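Local coordinates for protein pseudoperoxidase (Leishmania major, PDB 5VIA) that binds heme b within a peroxidase-type fold, although whether it works as a peroxidase is less certain, at residues F190-L201 with Q236-L247. Numbering follows the deposited sequence.
Sequences FLLEHERAFAPL and QCVVNAAELELL. With HEM (protoporphyrin IX containing Fe), chain B.
Leu247 and Leu191 bury the most surface here, 87 and 76 Å². They meet where Leu247 CD1 lies 3.9 Å from Leu191 CB, near the root of that side chain. The Leu191 branch reaches further: CD2 stands 4.0 Å from Val239 CG2 and equally far from Leu244 CD2, so one methyl touches both the strand 235-240 and the helix 241-245 that follows it. The extended side chain of Glu195, its CG anti to the backbone N (chi1 -172°), runs antiparallel to that of Leu247, with CG and CD against Leu247 CD1 and OE2 against Leu247 CB. A water donates to Glu195 OE2 at 3.1 Å and to the backbone Leu244 O at 2.9 Å, bridging the segments, while OE1 forms a salt bridge with Arg253.

Phe198, which buries 73 Å², takes Leu244 over one ring face: CD1 is 4.1 Å from the ring centroid and 28° off the normal, a CH-pi contact. Val239 CG2 approaches the same ring obliquely. Strands 199-200, 219-224 and 235-240 form a three-stranded antiparallel sheet with 219-224 in the middle; the two segments supply the outer strands, each hydrogen-bonded to 219-224, and meet mainly through side chains.

On the heme side, Glu243 OE1 is hydrogen-bonded to ND1 of the iron ligand His159, as the proximal aspartate is in many heme peroxidases, and to Tyr187 OH. Where the strand 235-240 passes the helix 186-194, Phe190 CZ comes within 3.5 Å of Cys237 CB, and Cys237 SG makes an oblique sulfur-aromatic contact 4.7 Å from the Phe190 ring centroid.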
loop_
_atom_site.group_PDB
_atom_site.type_symbol
_atom_site.label_atom_id
_atom_site.label_comp_id
_atom_site.label_asym_id
_atom_site.label_seq_id
_atom_site.Cartn_x
_atom_site.Cartn_y
_atom_site.Cartn_z
ATOM N N PHE A 190 2.790 17.485 0.661
ATOM C CA PHE A 190 2.169 17.715 -0.642
ATOM C C PHE A 190 0.676 18.021 -0.506
ATOM O O PHE A 190 0.185 19.001 -1.082
ATOM C CB PHE A 190 2.384 16.510 -1.559
ATOM C CG PHE A 190 1.914 16.733 -2.969
ATOM C CD1 PHE A 190 2.770 17.273 -3.923
ATOM C CD2 PHE A 190 0.613 16.416 -3.337
ATOM C CE1 PHE A 190 2.339 17.479 -5.214
ATOM C CE2 PHE A 190 0.175 16.627 -4.625
ATOM C CZ PHE A 190 1.036 17.151 -5.563
ATOM N N LEU A 191 -0.036 17.182 0.252
ATOM C CA LEU A 191 -1.469 17.379 0.483
ATOM C C LEU A 191 -1.766 18.760 1.059
ATOM O O LEU A 191 -2.625 19.483 0.544
ATOM C CB LEU A 191 -2.043 16.300 1.412
ATOM C CG LEU A 191 -2.163 14.873 0.868
ATOM C CD1 LEU A 191 -3.028 14.028 1.787
ATOM C CD2 LEU A 191 -2.718 14.840 -0.533
ATOM N N LEU A 192 -1.048 19.123 2.121
ATOM C CA LEU A 192 -1.240 20.410 2.789
ATOM C C LEU A 192 -0.956 21.574 1.844
ATOM O O LEU A 192 -1.654 22.592 1.878
ATOM C CB LEU A 192 -0.351 20.514 4.037
ATOM C CG LEU A 192 -0.651 19.547 5.198
ATOM C CD1 LEU A 192 0.414 19.631 6.293
ATOM C CD2 LEU A 192 -2.033 19.802 5.793
ATOM N N GLU A 193 0.060 21.432 0.998
ATOM C CA GLU A 193 0.430 22.531 0.106
ATOM C C GLU A 193 -0.618 22.760 -0.977
ATOM O O GLU A 193 -0.924 23.898 -1.320
ATOM C CB GLU A 193 1.809 22.296 -0.522
ATOM C CG GLU A 193 2.190 23.346 -1.571
ATOM C CD GLU A 193 3.666 23.324 -1.919
ATOM O OE1 GLU A 193 4.468 22.942 -1.043
ATOM O OE2 GLU A 193 4.029 23.697 -3.062
ATOM N N HIS A 194 -1.187 21.679 -1.496
ATOM C CA HIS A 194 -2.066 21.779 -2.657
ATOM C C HIS A 194 -3.537 21.542 -2.351
ATOM O O HIS A 194 -4.361 21.522 -3.270
ATOM C CB HIS A 194 -1.592 20.812 -3.746
ATOM C CG HIS A 194 -0.192 21.082 -4.205
ATOM N ND1 HIS A 194 0.872 20.278 -3.861
ATOM C CD2 HIS A 194 0.318 22.090 -4.952
ATOM C CE1 HIS A 194 1.979 20.770 -4.394
ATOM N NE2 HIS A 194 1.671 21.866 -5.059
ATOM N N GLU A 195 -3.859 21.385 -1.068
ATOM C CA GLU A 195 -5.215 21.066 -0.621
ATOM C C GLU A 195 -6.312 21.856 -1.332
ATOM O O GLU A 195 -7.281 21.273 -1.814
ATOM C CB GLU A 195 -5.347 21.283 0.889
ATOM C CG GLU A 195 -6.675 20.795 1.449
ATOM C CD GLU A 195 -6.882 21.177 2.900
ATOM O OE1 GLU A 195 -5.982 21.827 3.483
ATOM O OE2 GLU A 195 -7.953 20.839 3.448
ATOM N N ARG A 196 -6.152 23.171 -1.409
ATOM C CA ARG A 196 -7.196 24.018 -1.974
ATOM C C ARG A 196 -7.174 24.131 -3.499
ATOM O O ARG A 196 -8.044 24.782 -4.077
ATOM C CB ARG A 196 -7.146 25.412 -1.348
ATOM C CG ARG A 196 -7.618 25.451 0.093
ATOM C CD ARG A 196 -7.291 26.788 0.750
ATOM N NE ARG A 196 -5.865 26.910 1.053
ATOM C CZ ARG A 196 -5.315 27.962 1.652
ATOM N NH1 ARG A 196 -6.069 28.991 2.014
ATOM N NH2 ARG A 196 -4.009 27.986 1.889
ATOM N N ALA A 197 -6.200 23.500 -4.153
ATOM C CA ALA A 197 -6.091 23.598 -5.614
ATOM C C ALA A 197 -6.551 22.338 -6.348
ATOM O O ALA A 197 -6.640 22.328 -7.577
ATOM C CB ALA A 197 -4.670 23.972 -6.035
ATOM N N PHE A 198 -6.840 21.280 -5.605
ATOM C CA PHE A 198 -7.340 20.050 -6.210
ATOM C C PHE A 198 -8.716 20.252 -6.856
ATOM O O PHE A 198 -9.619 20.844 -6.256
ATOM C CB PHE A 198 -7.387 18.931 -5.172
ATOM C CG PHE A 198 -6.061 18.255 -4.944
ATOM C CD1 PHE A 198 -5.653 17.210 -5.761
ATOM C CD2 PHE A 198 -5.228 18.655 -3.915
ATOM C CE1 PHE A 198 -4.442 16.574 -5.547
ATOM C CE2 PHE A 198 -4.015 18.019 -3.696
ATOM C CZ PHE A 198 -3.622 16.982 -4.512
ATOM N N ALA A 199 -8.865 19.774 -8.089
ATOM C CA ALA A 199 -10.121 19.915 -8.820
ATOM C C ALA A 199 -10.595 18.532 -9.255
ATOM O O ALA A 199 -9.780 17.618 -9.402
ATOM C CB ALA A 199 -9.940 20.833 -10.021
ATOM N N PRO A 200 -11.916 18.362 -9.424
ATOM C CA PRO A 200 -12.474 17.082 -9.877
ATOM C C PRO A 200 -11.828 16.627 -11.179
ATOM O O PRO A 200 -11.602 17.453 -12.053
ATOM C CB PRO A 200 -13.948 17.414 -10.124
ATOM C CG PRO A 200 -14.241 18.510 -9.172
ATOM C CD PRO A 200 -12.969 19.321 -9.046
ATOM N N LEU A 201 -11.529 15.336 -11.294
ATOM C CA LEU A 201 -10.936 14.789 -12.511
ATOM C C LEU A 201 -11.896 13.797 -13.144
ATOM O O LEU A 201 -12.370 12.869 -12.483
ATOM C CB LEU A 201 -9.606 14.091 -12.204
ATOM C CG LEU A 201 -8.939 13.332 -13.357
ATOM C CD1 LEU A 201 -8.394 14.295 -14.391
ATOM C CD2 LEU A 201 -7.837 12.409 -12.852
ATOM N N GLN A 236 0.978 15.630 -13.565
ATOM C CA GLN A 236 -0.389 15.454 -13.107
ATOM C C GLN A 236 -0.345 14.682 -11.802
ATOM O O GLN A 236 0.215 13.583 -11.741
ATOM C CB GLN A 236 -1.222 14.711 -14.165
ATOM C CG GLN A 236 -2.653 14.359 -13.737
ATOM C CD GLN A 236 -3.422 13.632 -14.825
ATOM O OE1 GLN A 236 -2.841 12.901 -15.630
ATOM N NE2 GLN A 236 -4.731 13.859 -14.879
ATOM N N CYS A 237 -0.904 15.278 -10.753
ATOM C CA CYS A 237 -0.923 14.661 -9.436
ATOM C C CYS A 237 -2.365 14.418 -9.025
ATOM O O CYS A 237 -3.204 15.324 -9.100
ATOM C CB CYS A 237 -0.214 15.558 -8.423
ATOM S SG CYS A 237 1.464 15.972 -8.915
ATOM N N VAL A 238 -2.646 13.191 -8.597
ATOM C CA VAL A 238 -4.018 12.711 -8.469
ATOM C C VAL A 238 -4.222 12.089 -7.091
ATOM O O VAL A 238 -3.385 11.310 -6.635
ATOM C CB VAL A 238 -4.339 11.675 -9.573
ATOM C CG1 VAL A 238 -5.760 11.188 -9.455
ATOM C CG2 VAL A 238 -4.111 12.282 -10.971
ATOM N N VAL A 239 -5.316 12.452 -6.419
ATOM C CA VAL A 239 -5.620 11.941 -5.077
ATOM C C VAL A 239 -7.130 11.735 -4.956
ATOM O O VAL A 239 -7.907 12.519 -5.502
ATOM C CB VAL A 239 -5.153 12.926 -3.969
ATOM C CG1 VAL A 239 -5.452 12.374 -2.580
ATOM C CG2 VAL A 239 -3.663 13.218 -4.087
ATOM N N ASN A 240 -7.544 10.669 -4.275
ATOM C CA ASN A 240 -8.961 10.436 -3.983
ATOM C C ASN A 240 -9.580 11.606 -3.227
ATOM O O ASN A 240 -8.946 12.162 -2.326
ATOM C CB ASN A 240 -9.112 9.171 -3.117
ATOM C CG ASN A 240 -9.184 7.905 -3.937
ATOM O OD1 ASN A 240 -8.184 7.471 -4.512
ATOM N ND2 ASN A 240 -10.365 7.287 -3.982
ATOM N N ALA A 241 -10.816 11.971 -3.575
ATOM C CA ALA A 241 -11.557 12.982 -2.820
ATOM C C ALA A 241 -11.580 12.636 -1.334
ATOM O O ALA A 241 -11.415 13.513 -0.481
ATOM C CB ALA A 241 -12.989 13.124 -3.351
ATOM N N ALA A 242 -11.773 11.356 -1.032
ATOM C CA ALA A 242 -11.819 10.877 0.358
ATOM C C ALA A 242 -10.530 11.144 1.147
ATOM O O ALA A 242 -10.576 11.462 2.341
ATOM C CB ALA A 242 -12.152 9.399 0.386
ATOM N N GLU A 243 -9.383 11.000 0.492
ATOM C CA GLU A 243 -8.096 11.278 1.127
ATOM C C GLU A 243 -7.963 12.764 1.465
ATOM O O GLU A 243 -7.357 13.133 2.477
ATOM C CB GLU A 243 -6.956 10.835 0.203
ATOM C CG GLU A 243 -6.105 9.699 0.721
ATOM C CD GLU A 243 -5.151 9.149 -0.326
ATOM O OE1 GLU A 243 -3.915 9.329 -0.186
ATOM O OE2 GLU A 243 -5.642 8.510 -1.283
ATOM N N LEU A 244 -8.533 13.615 0.611
ATOM C CA LEU A 244 -8.521 15.058 0.825
ATOM C C LEU A 244 -9.551 15.500 1.866
ATOM O O LEU A 244 -9.302 16.430 2.643
ATOM C CB LEU A 244 -8.773 15.791 -0.503
ATOM C CG LEU A 244 -7.703 15.586 -1.577
ATOM C CD1 LEU A 244 -8.166 16.091 -2.941
ATOM C CD2 LEU A 244 -6.429 16.295 -1.158
ATOM N N GLU A 245 -10.711 14.850 1.881
ATOM C CA GLU A 245 -11.779 15.273 2.780
ATOM C C GLU A 245 -11.392 15.021 4.232
ATOM O O GLU A 245 -11.862 15.708 5.137
ATOM C CB GLU A 245 -13.104 14.589 2.427
ATOM C CG GLU A 245 -13.757 15.134 1.152
ATOM C CD GLU A 245 -14.052 16.630 1.213
ATOM O OE1 GLU A 245 -14.804 17.065 2.113
ATOM O OE2 GLU A 245 -13.537 17.377 0.352
ATOM N N LEU A 246 -10.507 14.053 4.444
ATOM C CA LEU A 246 -9.998 13.755 5.777
ATOM C C LEU A 246 -9.156 14.902 6.347
ATOM O O LEU A 246 -9.046 15.047 7.566
ATOM C CB LEU A 246 -9.225 12.439 5.759
ATOM C CG LEU A 246 -10.150 11.236 5.558
ATOM C CD1 LEU A 246 -9.387 9.936 5.522
ATOM C CD2 LEU A 246 -11.201 11.194 6.654
ATOM N N LEU A 247 -8.593 15.734 5.468
ATOM C CA LEU A 247 -7.888 16.950 5.893
ATOM C C LEU A 247 -8.812 17.933 6.608
ATOM O O LEU A 247 -8.343 18.887 7.235
ATOM C CB LEU A 247 -7.203 17.634 4.702
ATOM C CG LEU A 247 -6.075 16.818 4.070
ATOM C CD1 LEU A 247 -5.459 17.533 2.889
ATOM C CD2 LEU A 247 -5.021 16.501 5.105
HETATM C CHA HEM B . -1.685 3.295 -5.480
HETATM C CHB HEM B . -5.874 4.942 -3.611
HETATM C CHC HEM B . -4.663 2.798 0.573
HETATM C CHD HEM B . -0.187 1.814 -1.091
HETATM C C1A HEM B . -2.937 3.841 -5.338
HETATM C C2A HEM B . -3.732 4.354 -6.431
HETATM C C3A HEM B . -4.882 4.802 -5.935
HETATM C C4A HEM B . -4.863 4.598 -4.488
HETATM C CMA HEM B . -6.033 5.434 -6.737
HETATM C CAA HEM B . -3.323 4.326 -7.920
HETATM C CBA HEM B . -3.540 2.857 -8.332
HETATM C CGA HEM B . -3.187 2.588 -9.778
HETATM O O1A HEM B . -3.831 3.189 -10.672
HETATM O O2A HEM B . -2.285 1.743 -10.035
HETATM C C1B HEM B . -5.948 4.493 -2.308
HETATM C C2B HEM B . -7.017 4.724 -1.365
HETATM C C3B HEM B . -6.712 4.119 -0.207
HETATM C C4B HEM B . -5.392 3.510 -0.363
HETATM C CMB HEM B . -8.304 5.502 -1.676
HETATM C CAB HEM B . -7.629 4.147 1.042
HETATM C CBB HEM B . -7.618 3.171 1.956
HETATM C C1C HEM B . -3.355 2.353 0.505
HETATM C C2C HEM B . -2.590 1.707 1.581
HETATM C C3C HEM B . -1.346 1.435 1.102
HETATM C C4C HEM B . -1.295 1.903 -0.276
HETATM C CMC HEM B . -3.171 1.402 2.991
HETATM C CAC HEM B . -0.110 0.751 1.728
HETATM C CBC HEM B . -0.129 0.146 2.924
HETATM C C1D HEM B . -0.155 2.135 -2.426
HETATM C C2D HEM B . 1.006 2.020 -3.285
HETATM C C3D HEM B . 0.540 2.487 -4.658
HETATM C C4D HEM B . -0.856 2.834 -4.487
HETATM C CMD HEM B . 2.418 1.530 -2.897
HETATM C CAD HEM B . 1.383 2.543 -5.959
HETATM C CBD HEM B . 1.232 1.151 -6.588
HETATM C CGD HEM B . 1.969 1.049 -7.902
HETATM O O1D HEM B . 1.769 0.032 -8.630
HETATM O O2D HEM B . 2.746 1.985 -8.214
HETATM N NA HEM B . -3.653 4.012 -4.158
HETATM N NB HEM B . -4.972 3.762 -1.666
HETATM N NC HEM B . -2.524 2.456 -0.614
HETATM N ND HEM B . -1.229 2.630 -3.162
HETATM FE FE HEM B . -3.137 3.182 -2.437
HETATM O O HOH W 1 -9.828 19.087 1.634
#